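Local structure of alpha-(N-acetylaminomethylene)succinic acid hydrolase (Mesorhizobium loti, 3KXP) at the interface of chains A and B. The protein catalyses the last step of vitamin B6 degradation, hydrolysing (E)-2-(acetamidomethylene)succinate to succinic semialdehyde, acetate, ammonia and carbon dioxide, and works as a homodimer. Numbering follows the deposited sequence. Chains: chain A/B, Alpha-(N-acetylaminomethylene)succinic acid hydrolase.

Contact 1: the interface of chains A and B. Residues chain A 160-161, 257, 310-312, 314; chain B 310-312, 314.
At the homodimer interface of this alpha/beta hydrolase, each chain's C-terminal alanine packs against the last turn of the partner's helix (A:301-313 and B:301-312). The methyl of B:Ala314 sits over the centre of the A:Phe311 ring, CB 3.3 Å above its plane, and A:Ala314 does the same to B:Phe311. Both phenylalanines hold CG anti to the backbone N (chi1 -171° in A:Phe311), which lays one ring face beneath the incoming methyl; the edge of the A:Phe311 ring abuts A:Pro257 C of its own chain. A:Arg160 adds a direct polar bond: its guanidinium NH2 donates to O of the C-terminal carboxylate of B:Ala314 at 3.1 Å, a bond likely to be charge-assisted. The donor lies in the carbonyl plane on a lone pair, with a C=O...N angle of 121°, and the acceptor is only 11° out of the guanidinium plane. An extended chain from CG to NE carries the group across. An alanine here removes the guanidinium, and would probably leave the terminal carboxylate of B:Ala314 without its mate and the chain end freer to turn. Water 2 links A:Ile312 O at 2.8 Å to B:Ala314 O at 3.0 Å; water 1 lies too close to it for both placements to be sound, and its bridging is doubtful. Alongside, A:Pro257 CB approaches the B:Asn310 backbone O at 3.3 Å, an apolar ring edge against the helix end.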
loop_
_atom_site.group_PDB
_atom_site.type_symbol
_atom_site.label_atom_id
_atom_site.label_comp_id
_atom_site.label_asym_id
_atom_site.label_seq_id
_atom_site.Cartn_x
_atom_site.Cartn_y
_atom_site.Cartn_z
ATOM N N ARG A 160 7.542 -12.731 -4.522
ATOM C CA ARG A 160 6.556 -11.895 -5.184
ATOM C C ARG A 160 6.350 -10.552 -4.480
ATOM O O ARG A 160 6.329 -9.500 -5.120
ATOM C CB ARG A 160 5.237 -12.670 -5.250
ATOM C CG ARG A 160 4.031 -11.870 -5.685
ATOM C CD ARG A 160 2.807 -12.780 -5.760
ATOM N NE ARG A 160 1.569 -12.033 -5.554
ATOM C CZ ARG A 160 0.350 -12.556 -5.632
ATOM N NH1 ARG A 160 0.188 -13.842 -5.919
ATOM N NH2 ARG A 160 -0.707 -11.784 -5.418
ATOM N N SER A 161 6.207 -10.597 -3.159
ATOM C CA SER A 161 5.980 -9.396 -2.375
ATOM C C SER A 161 6.153 -9.676 -0.892
ATOM O O SER A 161 6.102 -10.826 -0.450
ATOM C CB SER A 161 4.570 -8.869 -2.627
ATOM O OG SER A 161 3.616 -9.888 -2.400
ATOM N N PRO A 257 7.559 -5.471 -4.392
ATOM C CA PRO A 257 6.593 -4.755 -3.545
ATOM C C PRO A 257 6.727 -5.080 -2.060
ATOM O O PRO A 257 6.826 -6.247 -1.677
ATOM C CB PRO A 257 5.243 -5.209 -4.098
ATOM C CG PRO A 257 5.553 -5.495 -5.543
ATOM C CD PRO A 257 6.865 -6.227 -5.448
ATOM N N ASN A 310 -5.833 -5.849 1.026
ATOM C CA ASN A 310 -5.837 -4.638 0.201
ATOM C C ASN A 310 -4.559 -4.618 -0.633
ATOM O O ASN A 310 -4.564 -4.229 -1.801
ATOM C CB ASN A 310 -5.883 -3.369 1.059
ATOM C CG ASN A 310 -7.265 -3.083 1.620
ATOM O OD1 ASN A 310 -8.283 -3.428 1.011
ATOM N ND2 ASN A 310 -7.307 -2.426 2.778
ATOM N N PHE A 311 -3.471 -5.066 -0.012
ATOM C CA PHE A 311 -2.153 -5.101 -0.636
ATOM C C PHE A 311 -2.044 -6.055 -1.817
ATOM O O PHE A 311 -1.841 -5.626 -2.950
ATOM C CB PHE A 311 -1.101 -5.488 0.406
ATOM C CG PHE A 311 0.317 -5.352 -0.076
ATOM C CD1 PHE A 311 1.255 -6.339 0.206
ATOM C CD2 PHE A 311 0.725 -4.219 -0.776
ATOM C CE1 PHE A 311 2.581 -6.201 -0.199
ATOM C CE2 PHE A 311 2.044 -4.066 -1.186
ATOM C CZ PHE A 311 2.980 -5.058 -0.898
ATOM N N ILE A 312 -2.184 -7.349 -1.546
ATOM C CA ILE A 312 -2.058 -8.368 -2.583
ATOM C C ILE A 312 -3.188 -8.454 -3.622
ATOM O O ILE A 312 -2.964 -8.941 -4.731
ATOM C CB ILE A 312 -1.854 -9.763 -1.941
ATOM C CG1 ILE A 312 -3.028 -10.082 -1.016
ATOM C CG2 ILE A 312 -0.546 -9.784 -1.144
ATOM C CD1 ILE A 312 -2.930 -11.413 -0.326
ATOM N N ALA A 314 -4.950 -5.750 -4.850
ATOM C CA ALA A 314 -5.039 -4.530 -5.661
ATOM C C ALA A 314 -4.926 -4.791 -7.169
ATOM O O ALA A 314 -3.983 -5.437 -7.638
ATOM C CB ALA A 314 -3.962 -3.536 -5.219
ATOM N N ASN B 310 4.009 -1.046 -7.012
ATOM C CA ASN B 310 4.157 -1.792 -5.766
ATOM C C ASN B 310 2.781 -2.249 -5.298
ATOM O O ASN B 310 2.627 -3.326 -4.718
ATOM C CB ASN B 310 4.789 -0.933 -4.662
ATOM C CG ASN B 310 6.265 -0.684 -4.886
ATOM O OD1 ASN B 310 6.986 -1.555 -5.370
ATOM N ND2 ASN B 310 6.727 0.505 -4.521
ATOM N N PHE B 311 1.790 -1.410 -5.571
ATOM C CA PHE B 311 0.405 -1.644 -5.185
ATOM C C PHE B 311 -0.306 -2.727 -6.008
ATOM O O PHE B 311 -0.844 -3.683 -5.452
ATOM C CB PHE B 311 -0.358 -0.314 -5.292
ATOM C CG PHE B 311 -1.791 -0.382 -4.860
ATOM C CD1 PHE B 311 -2.804 0.044 -5.716
ATOM C CD2 PHE B 311 -2.134 -0.823 -3.588
ATOM C CE1 PHE B 311 -4.141 0.033 -5.305
ATOM C CE2 PHE B 311 -3.465 -0.837 -3.168
ATOM C CZ PHE B 311 -4.469 -0.406 -4.029
ATOM N N ILE B 312 -0.311 -2.580 -7.329
ATOM C CA ILE B 312 -0.992 -3.549 -8.187
ATOM C C ILE B 312 -0.246 -4.866 -8.423
ATOM O O ILE B 312 -0.874 -5.869 -8.757
ATOM C CB ILE B 312 -1.342 -2.925 -9.556
ATOM C CG1 ILE B 312 -0.068 -2.420 -10.233
ATOM C CG2 ILE B 312 -2.339 -1.780 -9.368
ATOM C CD1 ILE B 312 -0.299 -1.776 -11.597
ATOM N N ALA B 314 1.626 -6.435 -6.044
ATOM C CA ALA B 314 1.850 -7.136 -4.780
ATOM C C ALA B 314 1.365 -8.587 -4.819
ATOM O O ALA B 314 0.309 -8.885 -5.385
ATOM C CB ALA B 314 1.175 -6.380 -3.627
HETATM O O HOH W 1 -1.597 -8.400 -7.650
HETATM O O HOH W 2 -1.732 -6.741 -5.886
#

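Contact 2: the interface of chains A and B. Residues chain A 259, 284-287; chain B 259, 284-287.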
loop_
_atom_site.group_PDB
_atom_site.type_symbol
_atom_site.label_atom_id
_atom_site.label_comp_id
_atom_site.label_asym_id
_atom_site.label_seq_id
_atom_site.Cartn_x
_atom_site.Cartn_y
_atom_site.Cartn_z
ATOM N N LEU A 259 4.937 -3.891 1.706
ATOM C CA LEU A 259 3.970 -3.128 2.472
ATOM C C LEU A 259 4.549 -2.991 3.879
ATOM O O LEU A 259 4.895 -3.987 4.510
ATOM C CB LEU A 259 2.638 -3.864 2.539
ATOM C CG LEU A 259 1.586 -3.242 3.466
ATOM C CD1 LEU A 259 1.016 -1.970 2.832
ATOM C CD2 LEU A 259 0.459 -4.250 3.707
ATOM N N LEU A 284 7.149 2.842 -1.074
ATOM C CA LEU A 284 6.587 1.670 -0.405
ATOM C C LEU A 284 5.331 2.016 0.405
ATOM O O LEU A 284 5.389 2.816 1.338
ATOM C CB LEU A 284 7.647 1.028 0.504
ATOM C CG LEU A 284 8.894 0.500 -0.217
ATOM C CD1 LEU A 284 9.937 -0.010 0.792
ATOM C CD2 LEU A 284 8.476 -0.615 -1.182
ATOM N N PRO A 285 4.178 1.421 0.053
ATOM C CA PRO A 285 2.926 1.694 0.775
ATOM C C PRO A 285 3.053 1.448 2.275
ATOM O O PRO A 285 3.710 0.505 2.709
ATOM C CB PRO A 285 1.925 0.750 0.114
ATOM C CG PRO A 285 2.788 -0.397 -0.312
ATOM C CD PRO A 285 3.994 0.320 -0.904
ATOM N N VAL A 286 2.408 2.301 3.059
ATOM C CA VAL A 286 2.473 2.206 4.508
ATOM C C VAL A 286 1.106 2.108 5.182
ATOM O O VAL A 286 0.142 2.756 4.761
ATOM C CB VAL A 286 3.214 3.435 5.094
ATOM C CG1 VAL A 286 3.217 3.367 6.600
ATOM C CG2 VAL A 286 4.653 3.491 4.561
ATOM N N VAL A 287 1.053 1.303 6.243
ATOM C CA VAL A 287 -0.147 1.094 7.050
ATOM C C VAL A 287 0.253 1.213 8.529
ATOM O O VAL A 287 1.190 0.550 8.974
ATOM C CB VAL A 287 -0.758 -0.311 6.794
ATOM C CG1 VAL A 287 -1.717 -0.690 7.910
ATOM C CG2 VAL A 287 -1.498 -0.324 5.462
ATOM N N LEU B 259 -5.311 2.849 -2.687
ATOM C CA LEU B 259 -3.994 3.364 -2.333
ATOM C C LEU B 259 -4.117 4.882 -2.222
ATOM O O LEU B 259 -4.423 5.566 -3.209
ATOM C CB LEU B 259 -2.951 3.022 -3.401
ATOM C CG LEU B 259 -1.557 3.600 -3.105
ATOM C CD1 LEU B 259 -0.955 2.886 -1.893
ATOM C CD2 LEU B 259 -0.637 3.428 -4.317
ATOM N N LEU B 284 -6.307 1.004 4.604
ATOM C CA LEU B 284 -5.902 1.458 3.278
ATOM C C LEU B 284 -4.439 1.911 3.280
ATOM O O LEU B 284 -4.046 2.790 4.051
ATOM C CB LEU B 284 -6.815 2.595 2.807
ATOM C CG LEU B 284 -8.313 2.243 2.774
ATOM C CD1 LEU B 284 -9.099 3.429 2.261
ATOM C CD2 LEU B 284 -8.558 1.025 1.889
ATOM N N PRO B 285 -3.609 1.299 2.423
ATOM C CA PRO B 285 -2.193 1.665 2.352
ATOM C C PRO B 285 -1.999 3.139 1.944
ATOM O O PRO B 285 -2.765 3.688 1.144
ATOM C CB PRO B 285 -1.632 0.668 1.333
ATOM C CG PRO B 285 -2.815 0.397 0.439
ATOM C CD PRO B 285 -3.943 0.269 1.424
ATOM N N VAL B 286 -0.971 3.768 2.509
ATOM C CA VAL B 286 -0.683 5.172 2.257
ATOM C C VAL B 286 0.714 5.427 1.708
ATOM O O VAL B 286 1.678 4.774 2.111
ATOM C CB VAL B 286 -0.811 5.988 3.559
ATOM C CG1 VAL B 286 -0.432 7.441 3.308
ATOM C CG2 VAL B 286 -2.230 5.886 4.104
ATOM N N VAL B 287 0.806 6.388 0.791
ATOM C CA VAL B 287 2.075 6.804 0.202
ATOM C C VAL B 287 2.137 8.331 0.253
ATOM O O VAL B 287 1.241 9.015 -0.245
ATOM C CB VAL B 287 2.218 6.355 -1.279
ATOM C CG1 VAL B 287 3.364 7.101 -1.939
ATOM C CG2 VAL B 287 2.497 4.865 -1.353
#
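The backbone N of A:Val286 donates to B:Val286 O at 2.7 Å, and B:Val286 N returns the bond to A:Val286 O, also at 2.7 Å. In each, the donor is tilted 19° from the carbonyl plane. This reciprocal pair is an antiparallel beta bridge between the 286-289 strands, with the same residue facing itself as expected at a two-fold axis. Beside the bridge, A:Pro285 and B:Pro285 meet ring carbon to ring carbon, CB to CB at 3.8 Å. A:Leu259 crosses the side chain of B:Pro285 at about a right angle, touching its CB through the CD1 branch at 4.0 Å. A:Val287 touches through CG2, which lies beside its backbone N while CG1 is anti to it (chi1 163°), and reaches B:Pro285 CA at 3.8 Å. B:Val287 repeats this against A:Pro285, which places apolar groups from both subunits on one face of the bridge, the Val286 side chains pointing to the other. The hydrogen bonds therefore fix the register of the two strand starts, and the proline, leucine and valine contacts back them, joining the subunits of the homodimer at a local two-residue bridge on the two-fold axis.

Contact 3: the interface of chains A and B. Residues chain A 287-288, 290, 303; chain B 279, 282.
A:Pro290 and B:Pro282 meet with their ring side chains crossed at about a right angle, the CD and CG edge of the first turned towards the CB corner of the second. A:Pro290 CD lies 3.3 Å from B:Pro282 CB, closer than carbons normally pack, and A:Pro290 CG follows at 3.7 Å from the same atom. B:Pro282 loses 65 Å² of surface to chain A, against 40 Å² lost by A:Pro290 to chain B, evidence that the B:Pro282 ring is set well into the partner. A:Ile303, on helix 301-313, gives up 13 Å² at the rim near B:Pro282. B:Arg279, in the 271-280 helix, has CG anti to its carbonyl carbon and a chain bent at chi3 (70°), bringing the NH2 tip towards the CB corner of A:Pro290, away from the CD-CG edge that meets B:Pro282. No polar pair spans the patch, which joins the subunits of the homodimer by shape and apolar contact. Where A:Val287 takes part, it does so through its CG1 methyl, 3.4 Å from the backbone O of B:Pro282. The guanidinium tip approaches A:Pro290 more loosely, B:Arg279 NH2 standing 3.9 Å from CB.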
loop_
_atom_site.group_PDB
_atom_site.type_symbol
_atom_site.label_atom_id
_atom_site.label_comp_id
_atom_site.label_asym_id
_atom_site.label_seq_id
_atom_site.Cartn_x
_atom_site.Cartn_y
_atom_site.Cartn_z
ATOM N N VAL A 287 1.053 1.303 6.243
ATOM C CA VAL A 287 -0.147 1.094 7.050
ATOM C C VAL A 287 0.253 1.213 8.529
ATOM O O VAL A 287 1.190 0.550 8.974
ATOM C CB VAL A 287 -0.758 -0.311 6.794
ATOM C CG1 VAL A 287 -1.717 -0.690 7.910
ATOM C CG2 VAL A 287 -1.498 -0.324 5.462
ATOM N N VAL A 288 -0.436 2.084 9.269
ATOM C CA VAL A 288 -0.186 2.291 10.700
ATOM C C VAL A 288 -1.468 1.837 11.401
ATOM O O VAL A 288 -2.536 2.420 11.206
ATOM C CB VAL A 288 0.100 3.788 11.037
ATOM C CG1 VAL A 288 0.279 3.967 12.541
ATOM C CG2 VAL A 288 1.368 4.257 10.330
ATOM N N PRO A 290 -3.962 1.538 14.366
ATOM C CA PRO A 290 -4.373 2.193 15.612
ATOM C C PRO A 290 -4.668 1.165 16.696
ATOM O O PRO A 290 -5.210 0.094 16.420
ATOM C CB PRO A 290 -5.632 2.962 15.204
ATOM C CG PRO A 290 -5.468 3.154 13.716
ATOM C CD PRO A 290 -4.917 1.831 13.284
ATOM N N ILE A 303 -7.814 -5.658 11.229
ATOM C CA ILE A 303 -7.165 -4.612 10.447
ATOM C C ILE A 303 -5.935 -5.153 9.714
ATOM O O ILE A 303 -5.656 -4.758 8.582
ATOM C CB ILE A 303 -6.764 -3.432 11.343
ATOM C CG1 ILE A 303 -8.003 -2.900 12.070
ATOM C CG2 ILE A 303 -6.133 -2.325 10.505
ATOM C CD1 ILE A 303 -7.685 -1.825 13.103
ATOM N N ARG B 279 -7.413 7.329 10.139
ATOM C CA ARG B 279 -8.055 6.792 11.330
ATOM C C ARG B 279 -9.436 6.271 10.933
ATOM O O ARG B 279 -9.980 5.385 11.582
ATOM C CB ARG B 279 -8.130 7.850 12.438
ATOM C CG ARG B 279 -6.737 8.356 12.831
ATOM C CD ARG B 279 -6.672 8.911 14.240
ATOM N NE ARG B 279 -6.798 7.856 15.237
ATOM C CZ ARG B 279 -5.812 7.446 16.031
ATOM N NH1 ARG B 279 -4.611 7.998 15.959
ATOM N NH2 ARG B 279 -6.038 6.477 16.905
ATOM N N PRO B 282 -7.803 2.836 8.553
ATOM C CA PRO B 282 -6.399 2.481 8.797
ATOM C C PRO B 282 -5.851 1.333 7.950
ATOM O O PRO B 282 -4.634 1.134 7.867
ATOM C CB PRO B 282 -6.380 2.155 10.289
ATOM C CG PRO B 282 -7.764 1.604 10.531
ATOM C CD PRO B 282 -8.630 2.565 9.746
#

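The three contacts run in a row along the dimer interface: the C-alpha centres of contacts 1 and 2 lie about 10 Å apart, as do those of contacts 2 and 3, and contacts 1 and 3 about 17 Å. A:Val287 belongs to contacts 2 and 3, and helix 301-313 of chain A contributes to contacts 1 and 3, tying the row to common elements. Contact 2 straddles the two-fold axis, and contact 3 recurs with the chains exchanged. The centres lie about 11 to 16 Å from A:Asp166 and 17 to 19 Å from the nucleophile A:Ser142, consistent with a role in assembly rather than direct catalysis.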